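Local structure of acetoin utilization protein AcuB, putative (Vibrio cholerae, 2O16) at residues A[133-136]-A[137-140]. The protein is of uncertain function but, as a paired CBS-domain protein resembling AcuB, probably senses a small regulatory ligand such as an adenine nucleotide in acetoin utilization. Residues are numbered along the deposited sequence; the frame is centred on the assembly and turned at random.
Sequences AINL and LELQ
Glu138 N donates to Ile134 O over 2.8 Å, one of four successive i to i+4 backbone bonds that make this piece of helix 126-141 regular alpha-helix. It is also the straightest of the four. Leu137 N to Ala133 O, Leu139 N to Asn135 O and Gln140 N to Leu136 O complete the set. The helix follows strand 119-124 of the second CBS domain, and here it runs along the surface toward its C-terminal end, the centre of this piece about 23 Å from the centre of the chain.

Glu138 is the residue whose side chain meets two others, Ile134 and Asn135. Its CG lies anti to its own carbonyl carbon (chi1 -71°), which swings the extended chain back toward the preceding turn. This brings Glu138 CG to 3.2 Å from Ile134 O. There the carboxylate lies alongside two neighbours. Glu138 OE2 rests against the Ile134 methyl CG2 at 3.6 Å. Glu138 OE1 accepts a weak hydrogen bond, 3.4 Å long, from Asn135 ND2. The amide and carboxylate planes are turned 33° apart. The N-H...O angle of that bond is bent to 146°.

Leu137 and Gln140 lean back in the same manner. Leu137 CG sits 3.2 Å from Ala133 O, with CD1 close by, and Gln140 CG comes to 3.3 Å from Leu136 O.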
ATOM      1  N   ALA A 133       6.954  -3.824  15.338  1.00 18.70           N
ATOM      2  CA  ALA A 133       6.830  -4.834  16.428  1.00 17.64           C
ATOM      3  C   ALA A 133       8.209  -5.257  16.965  1.00 17.25           C
ATOM      4  O   ALA A 133       8.418  -5.389  18.194  1.00 16.68           O
ATOM      5  CB  ALA A 133       6.032  -6.091  15.947  1.00 17.70           C
ATOM      6  N   ILE A 134       9.142  -5.480  16.041  1.00 17.42           N
ATOM      7  CA  ILE A 134      10.531  -5.823  16.418  1.00 18.05           C
ATOM      8  C   ILE A 134      11.147  -4.702  17.274  1.00 19.45           C
ATOM      9  O   ILE A 134      11.698  -4.965  18.359  1.00 20.59           O
ATOM     10  CB  ILE A 134      11.396  -6.106  15.167  1.00 18.06           C
ATOM     11  CG1 ILE A 134      10.917  -7.391  14.457  1.00 16.94           C
ATOM     12  CG2 ILE A 134      12.937  -6.222  15.523  1.00 17.41           C
ATOM     13  CD1 ILE A 134      11.514  -7.551  12.981  1.00 17.65           C
ATOM     14  N   ASN A 135      11.035  -3.450  16.820  1.00 19.19           N
ATOM     15  CA  ASN A 135      11.638  -2.351  17.572  1.00 20.98           C
ATOM     16  C   ASN A 135      11.013  -2.196  18.954  1.00 19.17           C
ATOM     17  O   ASN A 135      11.715  -1.910  19.918  1.00 19.12           O
ATOM     18  CB  ASN A 135      11.615  -1.020  16.804  1.00 21.75           C
ATOM     19  CG  ASN A 135      12.395  -1.073  15.504  1.00 26.09           C
ATOM     20  OD1 ASN A 135      12.089  -0.342  14.554  1.00 29.66           O
ATOM     21  ND2 ASN A 135      13.376  -1.968  15.432  1.00 28.19           N
ATOM     22  N   LEU A 136       9.701  -2.382  19.053  1.00 18.33           N
ATOM     23  CA  LEU A 136       9.027  -2.317  20.365  1.00 18.36           C
ATOM     24  C   LEU A 136       9.449  -3.474  21.283  1.00 18.44           C
ATOM     25  O   LEU A 136       9.655  -3.285  22.481  1.00 17.21           O
ATOM     26  CB  LEU A 136       7.508  -2.312  20.193  1.00 18.24           C
ATOM     27  CG  LEU A 136       6.993  -1.018  19.521  1.00 18.63           C
ATOM     28  CD1 LEU A 136       5.543  -1.141  19.047  1.00 19.20           C
ATOM     29  CD2 LEU A 136       7.156   0.216  20.432  1.00 20.60           C
ATOM     30  N   LEU A 137       9.575  -4.670  20.724  1.00 18.70           N
ATOM     31  CA  LEU A 137      10.012  -5.805  21.523  1.00 19.57           C
ATOM     32  C   LEU A 137      11.453  -5.592  21.991  1.00 20.56           C
ATOM     33  O   LEU A 137      11.788  -5.915  23.132  1.00 21.07           O
ATOM     34  CB  LEU A 137       9.885  -7.103  20.727  1.00 18.42           C
ATOM     35  CG  LEU A 137       8.427  -7.567  20.576  1.00 19.20           C
ATOM     36  CD1 LEU A 137       8.293  -8.531  19.381  1.00 18.62           C
ATOM     37  CD2 LEU A 137       7.895  -8.162  21.868  1.00 19.55           C
ATOM     38  N   GLU A 138      12.288  -5.079  21.095  1.00 22.30           N
ATOM     39  CA  GLU A 138      13.685  -4.723  21.452  1.00 26.02           C
ATOM     40  C   GLU A 138      13.745  -3.722  22.605  1.00 25.76           C
ATOM     41  O   GLU A 138      14.554  -3.878  23.521  1.00 25.45           O
ATOM     42  CB  GLU A 138      14.473  -4.207  20.242  1.00 24.72           C
ATOM     43  CG  GLU A 138      14.769  -5.325  19.250  1.00 28.59           C
ATOM     44  CD  GLU A 138      15.479  -4.897  17.961  1.00 30.67           C
ATOM     45  OE1 GLU A 138      15.430  -3.695  17.584  1.00 37.31           O
ATOM     46  OE2 GLU A 138      16.053  -5.799  17.308  1.00 36.65           O
ATOM     47  N   LEU A 139      12.870  -2.721  22.551  1.00 26.33           N
ATOM     48  CA  LEU A 139      12.747  -1.718  23.604  1.00 28.06           C
ATOM     49  C   LEU A 139      12.330  -2.357  24.916  1.00 30.20           C
ATOM     50  O   LEU A 139      12.873  -2.042  25.978  1.00 30.61           O
ATOM     51  CB  LEU A 139      11.704  -0.675  23.188  1.00 27.88           C
ATOM     52  CG  LEU A 139      11.434   0.535  24.073  1.00 27.14           C
ATOM     53  CD1 LEU A 139      12.759   1.318  24.330  1.00 27.09           C
ATOM     54  CD2 LEU A 139      10.387   1.394  23.387  1.00 27.37           C
ATOM     55  N   GLN A 140      11.327  -3.230  24.842  1.00 32.18           N
ATOM     56  CA  GLN A 140      10.819  -3.934  26.011  1.00 34.98           C
ATOM     57  C   GLN A 140      11.913  -4.809  26.651  1.00 36.00           C
ATOM     58  O   GLN A 140      12.004  -4.893  27.880  1.00 36.01           O
ATOM     59  CB  GLN A 140       9.522  -4.704  25.657  1.00 34.64           C
ATOM     60  CG  GLN A 140       8.320  -3.744  25.459  1.00 36.02           C
ATOM     61  CD  GLN A 140       7.012  -4.343  24.858  1.00 38.00           C
ATOM     62  OE1 GLN A 140       6.746  -5.551  24.978  1.00 41.08           O
ATOM     63  NE2 GLN A 140       6.152  -3.452  24.260  1.00 35.85           N
TER